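Local atomic coordinates of putative sugar ABC transport system, substrate-binding protein (Bordetella parapertussis, PDB entry 5IX8), a protein that probably binds a carbohydrate in the periplasm and delivers it to an ABC transporter, as other bacterial solute-binding proteins of its family do. Residues P15-V20 / N45-Q50; V22-D27 / G55-V60; I37-R42 / M257-V262; I107-D112 / V284-F289; K141-V146 / C169-T174. All blocks are in the same frame, centred on the assembly; numbering follows the deposited sequence.

Contact 1 (P15-V20 / N45-Q50); sequences PLKLGV and NVEVVQ
Four backbone hydrogen bonds join 15-20 to 45-50, two given by each segment. E47 N donates to L16 O (2.9 Å, nearly straight at 172°), L18 N to E47 O (2.8 Å), V49 N to L18 O (2.8 Å) and V20 N to Q50 O. The first three donors sit nearly along the C=O axis of their acceptors. A water extends the pairing, accepting from L16 N and donating to N45 O, so it bridges the two backbones at their leading ends. K17 pairs with E47 and L18 with V48 in parallel register, their short segments crossing at 40°, the sheet's twist. This is the first beta-alpha-beta unit of the periplasmic-binding-protein fold: strand 17-22, helix 28-43 and strand 47-53, the last at the edge of its parallel sheet. Apolar packing holds the face of L18 and V48. V46 CG1, anti to its backbone N, lies 3.8 Å from L18 CD1, the two side chains crossing obliquely, and L16 runs alongside V46 in the same direction. Helices 28-43 and 254-270 cover this side, with I37, A41, V262 and I266 among the touching residues. On the K17 and E47 face, contact is mainly between the stems of long chains. E47 is extended and runs beside K17, its OE1 3.6 Å from K17 CG, but the charged ends do not meet: K17 NZ stays 4.7 Å from E47 OE1. A bend at chi3 (69°) shapes the lysine chain, whose CE rests 3.6 Å from V49 CG2; K17 NZ makes a weak hydrogen bond to L73 O.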
# COMPACT_ATOMS: atom_id res chain seq x y z
N PRO A 15 4.06 -29.45 4.00
CA PRO A 15 3.29 -28.57 4.89
C PRO A 15 3.91 -27.18 4.95
O PRO A 15 5.13 -27.03 5.06
CB PRO A 15 3.36 -29.27 6.25
CG PRO A 15 3.59 -30.73 5.91
CD PRO A 15 4.37 -30.75 4.61
N LEU A 16 3.06 -26.17 4.86
CA LEU A 16 3.52 -24.79 4.78
C LEU A 16 2.58 -23.93 5.62
O LEU A 16 1.39 -23.82 5.30
CB LEU A 16 3.57 -24.32 3.33
CG LEU A 16 4.43 -23.08 3.03
CD1 LEU A 16 4.58 -22.90 1.53
CD2 LEU A 16 3.90 -21.76 3.70
N LYS A 17 3.11 -23.33 6.67
CA LYS A 17 2.33 -22.49 7.59
C LYS A 17 2.81 -21.05 7.52
O LYS A 17 4.02 -20.79 7.56
CB LYS A 17 2.45 -23.00 9.04
CG LYS A 17 1.90 -24.41 9.24
CD LYS A 17 2.42 -25.03 10.57
CE LYS A 17 1.88 -24.38 11.79
NZ LYS A 17 1.74 -25.32 12.98
N LEU A 18 1.87 -20.13 7.42
CA LEU A 18 2.17 -18.70 7.42
C LEU A 18 1.62 -18.03 8.67
O LEU A 18 0.50 -18.33 9.10
CB LEU A 18 1.54 -17.99 6.20
CG LEU A 18 1.87 -18.52 4.81
CD1 LEU A 18 0.99 -17.82 3.73
CD2 LEU A 18 3.30 -18.26 4.54
N GLY A 19 2.36 -17.07 9.20
CA GLY A 19 1.82 -16.09 10.14
C GLY A 19 1.91 -14.73 9.49
O GLY A 19 2.93 -14.42 8.88
N VAL A 20 0.85 -13.92 9.63
CA VAL A 20 0.73 -12.63 8.95
C VAL A 20 0.53 -11.54 9.99
O VAL A 20 -0.37 -11.65 10.83
CB VAL A 20 -0.46 -12.61 7.97
CG1 VAL A 20 -0.59 -11.23 7.27
CG2 VAL A 20 -0.37 -13.76 6.97
N ASN A 45 -3.38 -25.52 -0.45
CA ASN A 45 -2.90 -26.38 0.64
C ASN A 45 -1.87 -25.67 1.53
O ASN A 45 -0.85 -26.26 1.93
CB ASN A 45 -2.33 -27.69 0.10
CG ASN A 45 -2.07 -28.69 1.23
OD1 ASN A 45 -2.87 -28.79 2.17
ND2 ASN A 45 -0.96 -29.42 1.13
N VAL A 46 -2.13 -24.41 1.85
CA VAL A 46 -1.28 -23.62 2.73
C VAL A 46 -2.10 -23.25 3.94
O VAL A 46 -3.30 -22.94 3.81
CB VAL A 46 -0.73 -22.36 2.02
CG1 VAL A 46 -0.08 -21.41 3.03
CG2 VAL A 46 0.28 -22.80 0.94
N GLU A 47 -1.49 -23.30 5.12
CA GLU A 47 -2.18 -22.98 6.36
C GLU A 47 -1.80 -21.58 6.82
O GLU A 47 -0.60 -21.27 6.96
CB GLU A 47 -1.83 -23.99 7.45
CG GLU A 47 -2.54 -23.76 8.74
CD GLU A 47 -2.11 -24.75 9.81
OE1 GLU A 47 -1.41 -25.72 9.48
OE2 GLU A 47 -2.48 -24.55 10.99
N VAL A 48 -2.79 -20.74 7.06
CA VAL A 48 -2.58 -19.43 7.66
C VAL A 48 -2.91 -19.58 9.13
O VAL A 48 -4.07 -19.77 9.51
CB VAL A 48 -3.44 -18.35 7.00
CG1 VAL A 48 -3.20 -16.96 7.66
CG2 VAL A 48 -3.18 -18.36 5.48
N VAL A 49 -1.88 -19.55 9.97
CA VAL A 49 -2.09 -19.84 11.38
C VAL A 49 -2.69 -18.65 12.12
O VAL A 49 -3.50 -18.82 13.04
CB VAL A 49 -0.76 -20.26 12.02
CG1 VAL A 49 -0.91 -20.45 13.52
CG2 VAL A 49 -0.28 -21.51 11.34
N GLN A 50 -2.32 -17.45 11.72
CA GLN A 50 -2.78 -16.27 12.43
C GLN A 50 -2.63 -15.08 11.52
O GLN A 50 -1.64 -14.99 10.78
CB GLN A 50 -1.97 -16.09 13.72
CG GLN A 50 -2.49 -15.03 14.60
CD GLN A 50 -1.70 -14.94 15.87
OE1 GLN A 50 -0.77 -14.15 15.97
NE2 GLN A 50 -2.06 -15.75 16.86
O HOH W 1 0.22 -26.90 4.31

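Contact 2 (V22-D27 / G55-V60); sequences VVHLLD and GAYGNV. With EDO (1,2-ethanediol), chain E.
A molecule of 1,2-ethanediol, probably from the crystallisation liquor, lies beside this contact and takes a hydrogen bond from Y57 N to its O1 (3.0 Å, 157°). Its O2 lies at the edge of the Y57 ring, in the ring plane. The diol is also hydrogen-bonded to E181 O. Over one face of the same ring stands V23: CG1, anti to its backbone N, sits 3.8 Å from the ring centroid and only 11° off the normal, a CH-pi contact almost over the centre. The rings of H24 and Y57 meet obliquely, their planes at 77°, and a water links their polar ends, 2.9 Å from H24 NE2 and 2.6 Å from Y57 OH. The other ring nitrogen of the imidazole is fixed by its own loop: L26 N donates to H24 ND1 (3.0 Å) in the ring plane. One backbone bond joins the loops directly, G55 N to V23 O (2.8 Å), nearly along the C=O axis. A56 to N59 form a type II turn, with G58 at the position of positive phi. Both segments follow the carboxyl ends of parallel strands, 17-22 and 47-53, and lead into helices 28-43 and 60-73. Y30 of helix 28-43 completes the cluster, its hydroxyl hydrogen-bonded to Y57 OH and its ring edge-to-face with H24.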
# COMPACT_ATOMS: atom_id res chain seq x y z
N VAL A 22 0.02 -7.23 9.84
CA VAL A 22 -0.05 -6.01 9.06
C VAL A 22 -0.36 -4.87 10.00
O VAL A 22 -0.61 -5.08 11.19
CB VAL A 22 -1.11 -6.10 7.94
CG1 VAL A 22 -0.69 -7.12 6.86
CG2 VAL A 22 -2.52 -6.39 8.53
N VAL A 23 -0.36 -3.63 9.47
CA VAL A 23 -0.50 -2.47 10.34
C VAL A 23 -1.90 -2.40 10.93
O VAL A 23 -2.09 -2.23 12.14
CB VAL A 23 -0.16 -1.16 9.59
CG1 VAL A 23 -0.30 0.04 10.56
CG2 VAL A 23 1.26 -1.23 9.01
N HIS A 24 -2.91 -2.50 10.07
CA HIS A 24 -4.30 -2.33 10.46
C HIS A 24 -5.17 -2.92 9.36
O HIS A 24 -4.74 -3.10 8.22
CB HIS A 24 -4.63 -0.84 10.71
CG HIS A 24 -4.62 -0.01 9.46
ND1 HIS A 24 -5.66 -0.03 8.55
CD2 HIS A 24 -3.71 0.86 8.97
CE1 HIS A 24 -5.38 0.78 7.55
NE2 HIS A 24 -4.20 1.33 7.77
N LEU A 25 -6.40 -3.24 9.72
CA LEU A 25 -7.36 -3.75 8.74
C LEU A 25 -8.52 -2.78 8.51
O LEU A 25 -9.65 -3.22 8.28
CB LEU A 25 -7.90 -5.12 9.17
CG LEU A 25 -6.83 -6.21 9.26
CD1 LEU A 25 -7.43 -7.46 9.91
CD2 LEU A 25 -6.19 -6.53 7.92
N LEU A 26 -8.26 -1.47 8.57
CA LEU A 26 -9.32 -0.47 8.48
C LEU A 26 -9.59 0.03 7.06
O LEU A 26 -10.62 0.69 6.86
CB LEU A 26 -8.99 0.73 9.38
CG LEU A 26 -8.89 0.29 10.83
CD1 LEU A 26 -8.49 1.51 11.67
CD2 LEU A 26 -10.19 -0.38 11.34
N ASP A 27 -8.74 -0.27 6.08
CA ASP A 27 -9.07 0.10 4.70
C ASP A 27 -8.96 -1.11 3.79
O ASP A 27 -8.92 -2.24 4.27
CB ASP A 27 -8.20 1.27 4.19
CG ASP A 27 -6.69 0.98 4.18
OD1 ASP A 27 -6.26 -0.20 4.11
OD2 ASP A 27 -5.90 1.98 4.18
N GLY A 55 -2.09 -2.40 14.93
CA GLY A 55 -3.15 -1.57 15.46
C GLY A 55 -3.06 -0.14 15.00
O GLY A 55 -4.09 0.54 14.89
N ALA A 56 -1.85 0.35 14.75
CA ALA A 56 -1.67 1.73 14.31
C ALA A 56 -0.26 1.85 13.77
O ALA A 56 0.62 1.07 14.15
CB ALA A 56 -1.87 2.73 15.47
N TYR A 57 -0.03 2.84 12.91
CA TYR A 57 1.36 3.14 12.59
C TYR A 57 2.10 3.52 13.87
O TYR A 57 1.54 4.16 14.77
CB TYR A 57 1.47 4.27 11.56
CG TYR A 57 0.97 3.81 10.22
CD1 TYR A 57 1.75 2.99 9.41
CD2 TYR A 57 -0.29 4.18 9.77
CE1 TYR A 57 1.29 2.57 8.18
CE2 TYR A 57 -0.77 3.75 8.54
CZ TYR A 57 0.01 2.94 7.76
OH TYR A 57 -0.44 2.53 6.54
N GLY A 58 3.34 3.07 13.99
CA GLY A 58 4.13 3.28 15.19
C GLY A 58 4.03 2.20 16.24
O GLY A 58 4.83 2.21 17.19
N ASN A 59 3.08 1.25 16.11
CA ASN A 59 2.91 0.16 17.07
C ASN A 59 3.91 -0.97 16.79
O ASN A 59 3.56 -2.11 16.51
CB ASN A 59 1.47 -0.36 17.03
CG ASN A 59 0.54 0.51 17.83
OD1 ASN A 59 0.95 1.58 18.32
ND2 ASN A 59 -0.71 0.08 17.99
N VAL A 60 5.18 -0.61 16.91
CA VAL A 60 6.24 -1.52 16.52
C VAL A 60 6.41 -2.65 17.54
O VAL A 60 6.58 -3.81 17.16
CB VAL A 60 7.52 -0.68 16.30
CG1 VAL A 60 8.69 -1.56 16.09
CG2 VAL A 60 7.33 0.20 15.08
C1 EDO E . -3.52 3.74 11.87
O1 EDO E . -2.44 4.50 12.44
C2 EDO E . -4.43 4.65 11.06
O2 EDO E . -3.74 5.05 9.88
O HOH W 2 -2.90 3.21 5.91

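Contact 3 (I37-R42 / M257-V262); sequences IVDEAR and MGRLIV
M257, a selenomethionine, opens the segment, directed away from 37-42 and touching F29 and V118. G258 marks the close pass of the helices, whose short axes approach to 7.7 Å at a crossing angle of -43°; I37 CA and G258 CA are 4.3 Å apart. With no side chain there, I37 packs directly on the glycine backbone, its CG1 3.5 Å from G258 O. R259 carries the polar half. Extended from CG to NE, it crosses E40 at about a right angle and runs alongside D39. Its NH1 and NH2 grip a single oxygen end-on: NH1 reaches D39 OD2 at 2.8 Å through the anti lone pair, while NH2, 3.0 Å from D39 OD2, comes from above the carboxylate plane. NH1 also donates to the anti lone pair of E40 OE1 (2.9 Å); E40 is bent at chi2 (69°), folding its carboxylate over the arginine stem. I261 and V262 add the apolar half, V262 CG2 lying 4.0 Å from I37 CG2 and V262 CB against E40 CG. I37 and V262 both touch L18 of strand 17-22, so the helices pack side by side on one face of its sheet. R2 also pairs with E40 OE1, R43 with D39 OD2, and R42 NH1 with D39 OD1 at 3.3 Å. Two buried carboxylates, each with more than one arginine partner, would probably stay ionised; R259 NH1 ties both to helix 254-270.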
# COMPACT_ATOMS: atom_id res chain seq x y z
N ILE A 37 -4.08 -13.52 0.77
CA ILE A 37 -3.33 -14.63 1.37
C ILE A 37 -4.26 -15.76 1.79
O ILE A 37 -4.02 -16.94 1.49
CB ILE A 37 -2.50 -14.12 2.56
CG1 ILE A 37 -1.39 -13.18 2.06
CG2 ILE A 37 -1.90 -15.31 3.32
CD1 ILE A 37 -0.61 -12.53 3.22
N VAL A 38 -5.31 -15.42 2.54
CA VAL A 38 -6.22 -16.44 3.07
C VAL A 38 -6.93 -17.19 1.94
O VAL A 38 -7.01 -18.44 1.93
CB VAL A 38 -7.23 -15.78 4.02
CG1 VAL A 38 -8.35 -16.77 4.36
CG2 VAL A 38 -6.50 -15.32 5.27
N ASP A 39 -7.44 -16.46 0.96
CA ASP A 39 -8.17 -17.14 -0.10
C ASP A 39 -7.23 -17.94 -1.01
O ASP A 39 -7.60 -19.01 -1.49
CB ASP A 39 -8.97 -16.13 -0.92
CG ASP A 39 -9.83 -16.84 -1.92
OD1 ASP A 39 -10.79 -17.51 -1.46
OD2 ASP A 39 -9.54 -16.75 -3.13
N GLU A 40 -6.03 -17.43 -1.28
CA GLU A 40 -5.13 -18.24 -2.08
C GLU A 40 -4.65 -19.46 -1.30
O GLU A 40 -4.46 -20.53 -1.88
CB GLU A 40 -3.94 -17.38 -2.54
CG GLU A 40 -3.16 -18.07 -3.65
CD GLU A 40 -3.93 -18.16 -4.96
OE1 GLU A 40 -4.96 -17.46 -5.17
OE2 GLU A 40 -3.46 -18.92 -5.84
N ALA A 41 -4.48 -19.33 0.02
CA ALA A 41 -4.00 -20.47 0.79
C ALA A 41 -4.98 -21.63 0.73
O ALA A 41 -4.56 -22.80 0.65
CB ALA A 41 -3.74 -20.08 2.25
N ARG A 42 -6.28 -21.35 0.79
CA ARG A 42 -7.26 -22.44 0.76
C ARG A 42 -7.40 -23.04 -0.63
O ARG A 42 -8.03 -24.10 -0.78
CB ARG A 42 -8.60 -21.95 1.30
CG ARG A 42 -9.25 -20.91 0.40
CD ARG A 42 -10.56 -20.38 0.99
NE ARG A 42 -11.69 -21.31 0.78
CZ ARG A 42 -12.47 -21.30 -0.31
NH1 ARG A 42 -12.24 -20.42 -1.29
NH2 ARG A 42 -13.46 -22.17 -0.43
N MSE A 257 -1.58 -9.03 -4.44
CA MSE A 257 -0.30 -9.12 -3.73
C MSE A 257 -0.33 -10.28 -2.76
O MSE A 257 0.64 -11.04 -2.66
CB MSE A 257 0.02 -7.84 -2.97
CG MSE A 257 0.25 -6.64 -3.85
SE MSE A 257 0.56 -5.03 -2.73
CE MSE A 257 0.05 -3.74 -4.06
N GLY A 258 -1.47 -10.44 -2.06
CA GLY A 258 -1.61 -11.55 -1.13
C GLY A 258 -1.56 -12.90 -1.82
O GLY A 258 -0.92 -13.83 -1.34
N ARG A 259 -2.25 -13.03 -2.96
CA ARG A 259 -2.20 -14.29 -3.71
C ARG A 259 -0.79 -14.59 -4.15
O ARG A 259 -0.34 -15.75 -4.10
CB ARG A 259 -3.12 -14.23 -4.92
CG ARG A 259 -4.57 -13.95 -4.60
CD ARG A 259 -5.42 -14.26 -5.85
NE ARG A 259 -6.82 -13.94 -5.61
CZ ARG A 259 -7.64 -14.70 -4.88
NH1 ARG A 259 -7.21 -15.86 -4.34
NH2 ARG A 259 -8.89 -14.29 -4.69
N LEU A 260 -0.10 -13.57 -4.65
CA LEU A 260 1.27 -13.78 -5.09
C LEU A 260 2.18 -14.18 -3.94
O LEU A 260 3.05 -15.01 -4.12
CB LEU A 260 1.80 -12.52 -5.77
CG LEU A 260 1.13 -12.18 -7.09
CD1 LEU A 260 1.51 -10.77 -7.54
CD2 LEU A 260 1.47 -13.22 -8.18
N ILE A 261 1.99 -13.61 -2.76
CA ILE A 261 2.81 -14.03 -1.62
C ILE A 261 2.70 -15.54 -1.39
O ILE A 261 3.71 -16.23 -1.16
CB ILE A 261 2.40 -13.22 -0.37
CG1 ILE A 261 3.00 -11.79 -0.51
CG2 ILE A 261 2.87 -13.91 0.90
CD1 ILE A 261 2.35 -10.76 0.41
N VAL A 262 1.49 -16.08 -1.46
CA VAL A 262 1.31 -17.52 -1.28
C VAL A 262 2.01 -18.30 -2.39
O VAL A 262 2.71 -19.30 -2.14
CB VAL A 262 -0.19 -17.86 -1.21
CG1 VAL A 262 -0.41 -19.38 -1.23
CG2 VAL A 262 -0.78 -17.24 0.06

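Contact 4 (I107-D112 / V284-F289); sequences IPVNSD and VPYPHF
A single direct hydrogen bond crosses this contact: V109 N donates to Y286 OH (3.0 Å, 157°). The tyrosine hydroxyl is doubly held, since S104 OG is its other hydrogen-bond partner. A chi1 of 40° puts Y286 CG in the crowded position between its backbone N and carbonyl carbon, and the ring reaches across to 107-112. Two carbonyl oxygens lie near the plane of that ring at its edge, with V109 O 3.3 Å from Y286 CE2 and S111 O 3.4 Å from Y286 CD2, so the polar backbone of the loop faces the polarised aromatic C-H groups. P285 O takes a CA-H...O contact from D112 CA (3.3 Å), and a water sits within hydrogen-bonding distance of P285 O and D112 O at the outer end. Apolar packing fills the remainder. V109 CG1 comes to 3.9 Å from Y286 CE2, the two side chains crossing at about a right angle. P108 CB meets V284 CG2, also at 3.9 Å, and the ring of P285 fits against the loop backbone, its CG against S111 O. Within 284-289, H288 ND1 donates to Y286 O (2.8 Å), and V284 CG1 stands over the H288 ring. The loop 107-112 follows strand 101-105 and precedes strand 116-119; 284-289 leads into edge strand 288-290, which pairs with 116-119. P108 also touches W154 of helix 154-168, and F289 packs on helix 254-270.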
# COMPACT_ATOMS: atom_id res chain seq x y z
N ILE A 107 4.34 -2.88 1.44
CA ILE A 107 5.13 -1.67 1.67
C ILE A 107 6.54 -2.05 2.09
O ILE A 107 6.77 -3.13 2.65
CB ILE A 107 4.48 -0.78 2.76
CG1 ILE A 107 3.98 -1.68 3.91
CG2 ILE A 107 3.32 0.03 2.13
CD1 ILE A 107 3.82 -0.92 5.21
N PRO A 108 7.52 -1.17 1.83
CA PRO A 108 8.92 -1.50 2.13
C PRO A 108 9.18 -1.61 3.64
O PRO A 108 8.58 -0.90 4.45
CB PRO A 108 9.70 -0.31 1.58
CG PRO A 108 8.80 0.42 0.70
CD PRO A 108 7.39 0.14 1.16
N VAL A 109 10.13 -2.48 4.00
CA VAL A 109 10.66 -2.49 5.36
C VAL A 109 12.18 -2.42 5.30
O VAL A 109 12.83 -2.94 4.37
CB VAL A 109 10.15 -3.74 6.14
CG1 VAL A 109 10.61 -5.03 5.51
CG2 VAL A 109 10.52 -3.68 7.61
N ASN A 110 12.77 -1.76 6.30
CA ASN A 110 14.21 -1.49 6.31
C ASN A 110 14.97 -2.66 6.93
O ASN A 110 15.53 -2.57 8.03
CB ASN A 110 14.47 -0.20 7.07
CG ASN A 110 15.83 0.36 6.82
OD1 ASN A 110 16.51 -0.02 5.86
ND2 ASN A 110 16.25 1.25 7.69
N SER A 111 15.02 -3.76 6.20
CA SER A 111 15.81 -4.91 6.65
C SER A 111 16.28 -5.69 5.43
O SER A 111 15.46 -6.17 4.65
CB SER A 111 14.99 -5.83 7.56
OG SER A 111 15.69 -7.04 7.80
N ASP A 112 17.61 -5.84 5.29
CA ASP A 112 18.11 -6.63 4.16
C ASP A 112 18.13 -8.12 4.44
O ASP A 112 18.69 -8.88 3.63
CB ASP A 112 19.51 -6.15 3.74
CG ASP A 112 20.55 -6.30 4.83
OD1 ASP A 112 20.34 -7.01 5.82
OD2 ASP A 112 21.64 -5.71 4.68
N VAL A 284 14.14 -0.68 -0.79
CA VAL A 284 13.56 -2.03 -0.70
C VAL A 284 14.72 -3.01 -0.76
O VAL A 284 15.03 -3.54 -1.83
CB VAL A 284 12.52 -2.28 -1.80
CG1 VAL A 284 11.80 -3.59 -1.54
CG2 VAL A 284 11.50 -1.14 -1.79
N PRO A 285 15.42 -3.27 0.35
CA PRO A 285 16.73 -3.92 0.27
C PRO A 285 16.65 -5.44 0.23
O PRO A 285 17.37 -6.13 0.96
CB PRO A 285 17.44 -3.43 1.54
CG PRO A 285 16.27 -3.28 2.53
CD PRO A 285 15.12 -2.74 1.69
N TYR A 286 15.83 -5.96 -0.67
CA TYR A 286 15.64 -7.40 -0.83
C TYR A 286 14.98 -7.64 -2.18
O TYR A 286 14.39 -6.73 -2.76
CB TYR A 286 14.76 -7.99 0.32
CG TYR A 286 13.60 -7.10 0.72
CD1 TYR A 286 12.37 -7.17 0.04
CD2 TYR A 286 13.72 -6.20 1.78
CE1 TYR A 286 11.30 -6.35 0.42
CE2 TYR A 286 12.66 -5.37 2.16
CZ TYR A 286 11.45 -5.45 1.49
OH TYR A 286 10.41 -4.61 1.87
N PRO A 287 15.09 -8.86 -2.71
CA PRO A 287 14.40 -9.17 -3.97
C PRO A 287 12.90 -9.01 -3.80
O PRO A 287 12.35 -9.36 -2.76
CB PRO A 287 14.75 -10.64 -4.20
CG PRO A 287 15.98 -10.87 -3.36
CD PRO A 287 15.79 -10.03 -2.15
N HIS A 288 12.24 -8.45 -4.81
CA HIS A 288 10.83 -8.14 -4.60
C HIS A 288 10.12 -8.02 -5.93
O HIS A 288 10.72 -7.60 -6.93
CB HIS A 288 10.65 -6.84 -3.80
CG HIS A 288 11.24 -5.64 -4.44
ND1 HIS A 288 12.60 -5.37 -4.42
CD2 HIS A 288 10.66 -4.60 -5.09
CE1 HIS A 288 12.83 -4.23 -5.05
NE2 HIS A 288 11.67 -3.75 -5.49
N PHE A 289 8.85 -8.42 -5.95
CA PHE A 289 8.00 -8.23 -7.12
C PHE A 289 7.20 -6.96 -6.93
O PHE A 289 6.60 -6.77 -5.87
CB PHE A 289 7.04 -9.40 -7.33
CG PHE A 289 6.18 -9.25 -8.56
CD1 PHE A 289 6.71 -9.44 -9.83
CD2 PHE A 289 4.83 -8.89 -8.44
CE1 PHE A 289 5.93 -9.27 -10.96
CE2 PHE A 289 4.03 -8.71 -9.57
CZ PHE A 289 4.58 -8.91 -10.84
O HOH W 3 18.70 -8.47 0.63

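Contact 5 (K141-V146 / C169-T174); sequences KQVIVV and CGAKLT
Strand 142-145, helix 154-168 and strand 172-173 make a right-handed beta-alpha-beta unit at the margin of the second domain's sheet, and this contact is the parallel pairing of its strands, Q142 with K172 and V143 with L173. G170, at positive phi, closes the helix in a Schellman motif, and the neighbouring C169 is tied to C134 by a disulfide. On the V143 and L173 face the leucine is the bump: its CG and methyls lodge between two valines, CD1 3.9 Å from V143 CB and CG 3.7 Å from V145 CG2. A171 CB continues the row beside V143 CG2 at 4.1 Å. F162 and A166 of the helix pack onto this ridge. The face of Q142 and K172 is looser, the aliphatic stems crossing obliquely with Q142 CG 4.2 Å from K172 CB and the lysine chain extending away. Along the seam, K172 N donates to K141 O (2.9 Å), V143 N to K172 O and T174 N to V143 O. T174 CG2 fits against V143 O and I144 CA. At the end a side chain replaces a backbone acceptor: T174 OG1, turned between its backbone N and carbonyl carbon (chi1 67°), receives V145 N at 3.0 Å.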
# COMPACT_ATOMS: atom_id res chain seq x y z
N LYS A 141 -0.68 26.10 -11.67
CA LYS A 141 -1.69 26.08 -10.62
C LYS A 141 -1.12 25.50 -9.34
O LYS A 141 -0.18 24.71 -9.36
CB LYS A 141 -2.91 25.26 -11.05
CG LYS A 141 -3.48 25.72 -12.39
CD LYS A 141 -4.76 24.98 -12.77
CE LYS A 141 -5.37 25.64 -14.02
NZ LYS A 141 -6.60 24.96 -14.50
N GLN A 142 -1.72 25.91 -8.22
CA GLN A 142 -1.21 25.55 -6.90
C GLN A 142 -1.80 24.25 -6.39
O GLN A 142 -3.01 24.00 -6.51
CB GLN A 142 -1.46 26.67 -5.89
CG GLN A 142 -0.68 27.91 -6.22
CD GLN A 142 -0.90 29.01 -5.19
OE1 GLN A 142 -1.21 28.75 -4.03
NE2 GLN A 142 -0.74 30.27 -5.63
N VAL A 143 -0.94 23.44 -5.77
CA VAL A 143 -1.26 22.10 -5.30
C VAL A 143 -0.89 22.02 -3.82
O VAL A 143 0.28 22.20 -3.46
CB VAL A 143 -0.48 21.04 -6.10
CG1 VAL A 143 -0.84 19.62 -5.59
CG2 VAL A 143 -0.74 21.18 -7.63
N ILE A 144 -1.88 21.75 -2.97
CA ILE A 144 -1.62 21.45 -1.57
C ILE A 144 -1.09 20.03 -1.46
O ILE A 144 -1.69 19.10 -2.02
CB ILE A 144 -2.91 21.59 -0.74
CG1 ILE A 144 -3.27 23.07 -0.55
CG2 ILE A 144 -2.75 20.86 0.61
CD1 ILE A 144 -4.78 23.31 -0.25
N VAL A 145 0.00 19.85 -0.71
CA VAL A 145 0.60 18.54 -0.48
C VAL A 145 0.35 18.14 0.97
O VAL A 145 0.78 18.84 1.89
CB VAL A 145 2.10 18.52 -0.81
CG1 VAL A 145 2.68 17.14 -0.45
CG2 VAL A 145 2.35 18.86 -2.31
N VAL A 146 -0.36 17.03 1.17
CA VAL A 146 -0.61 16.42 2.48
C VAL A 146 0.11 15.08 2.38
O VAL A 146 -0.46 14.14 1.82
CB VAL A 146 -2.11 16.25 2.78
CG1 VAL A 146 -2.36 15.50 4.11
CG2 VAL A 146 -2.82 17.59 2.84
N CYS A 169 5.95 19.87 -15.01
CA CYS A 169 4.94 20.50 -15.85
C CYS A 169 4.53 21.88 -15.34
O CYS A 169 3.58 22.47 -15.86
CB CYS A 169 3.72 19.60 -16.03
SG CYS A 169 2.61 19.39 -14.60
N GLY A 170 5.23 22.42 -14.35
CA GLY A 170 4.98 23.77 -13.91
C GLY A 170 3.94 23.93 -12.83
O GLY A 170 3.50 25.06 -12.57
N ALA A 171 3.55 22.84 -12.17
CA ALA A 171 2.64 22.99 -11.05
C ALA A 171 3.41 23.53 -9.84
O ALA A 171 4.63 23.33 -9.70
CB ALA A 171 1.97 21.66 -10.72
N LYS A 172 2.70 24.27 -8.99
CA LYS A 172 3.29 24.95 -7.84
C LYS A 172 2.82 24.24 -6.57
O LYS A 172 1.69 24.44 -6.12
CB LYS A 172 2.90 26.42 -7.83
CG LYS A 172 3.18 27.12 -9.17
CD LYS A 172 2.68 28.56 -9.18
CE LYS A 172 3.44 29.38 -10.21
NZ LYS A 172 2.90 30.77 -10.35
N LEU A 173 3.68 23.43 -5.99
CA LEU A 173 3.35 22.64 -4.81
C LEU A 173 3.68 23.39 -3.53
O LEU A 173 4.66 24.14 -3.48
CB LEU A 173 4.13 21.32 -4.82
CG LEU A 173 3.57 20.12 -5.60
CD1 LEU A 173 3.24 20.50 -7.04
CD2 LEU A 173 4.58 18.95 -5.59
N THR A 174 2.85 23.20 -2.50
CA THR A 174 3.20 23.67 -1.15
C THR A 174 4.32 22.78 -0.62
O THR A 174 4.49 21.65 -1.09
CB THR A 174 2.03 23.57 -0.17
OG1 THR A 174 1.71 22.18 0.05
CG2 THR A 174 0.79 24.32 -0.66

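How the contacts relate
Contacts 1 to 4 belong to one lobe and contact 5 to the other, the centres of contacts 1 and 5 lying about 45 Å apart on opposite sides of the chain's centre. Each of these two pairs the first two strands, in chain order, at the edge of its sheet. Contact 3 packs against contact 1: L18 CD1 meets I37 CG2 at 3.9 Å, and V48 CG2 meets A41 CB at 3.7 Å. Contact 3 also touches contact 4, where L260 CD1 lies 3.8 Å from F289 CE2. Contact 2 continues the strands of contact 1; its ethanediol also bonds E181 O, consistent with a place in the cleft between the lobes, where sugars bind in this family.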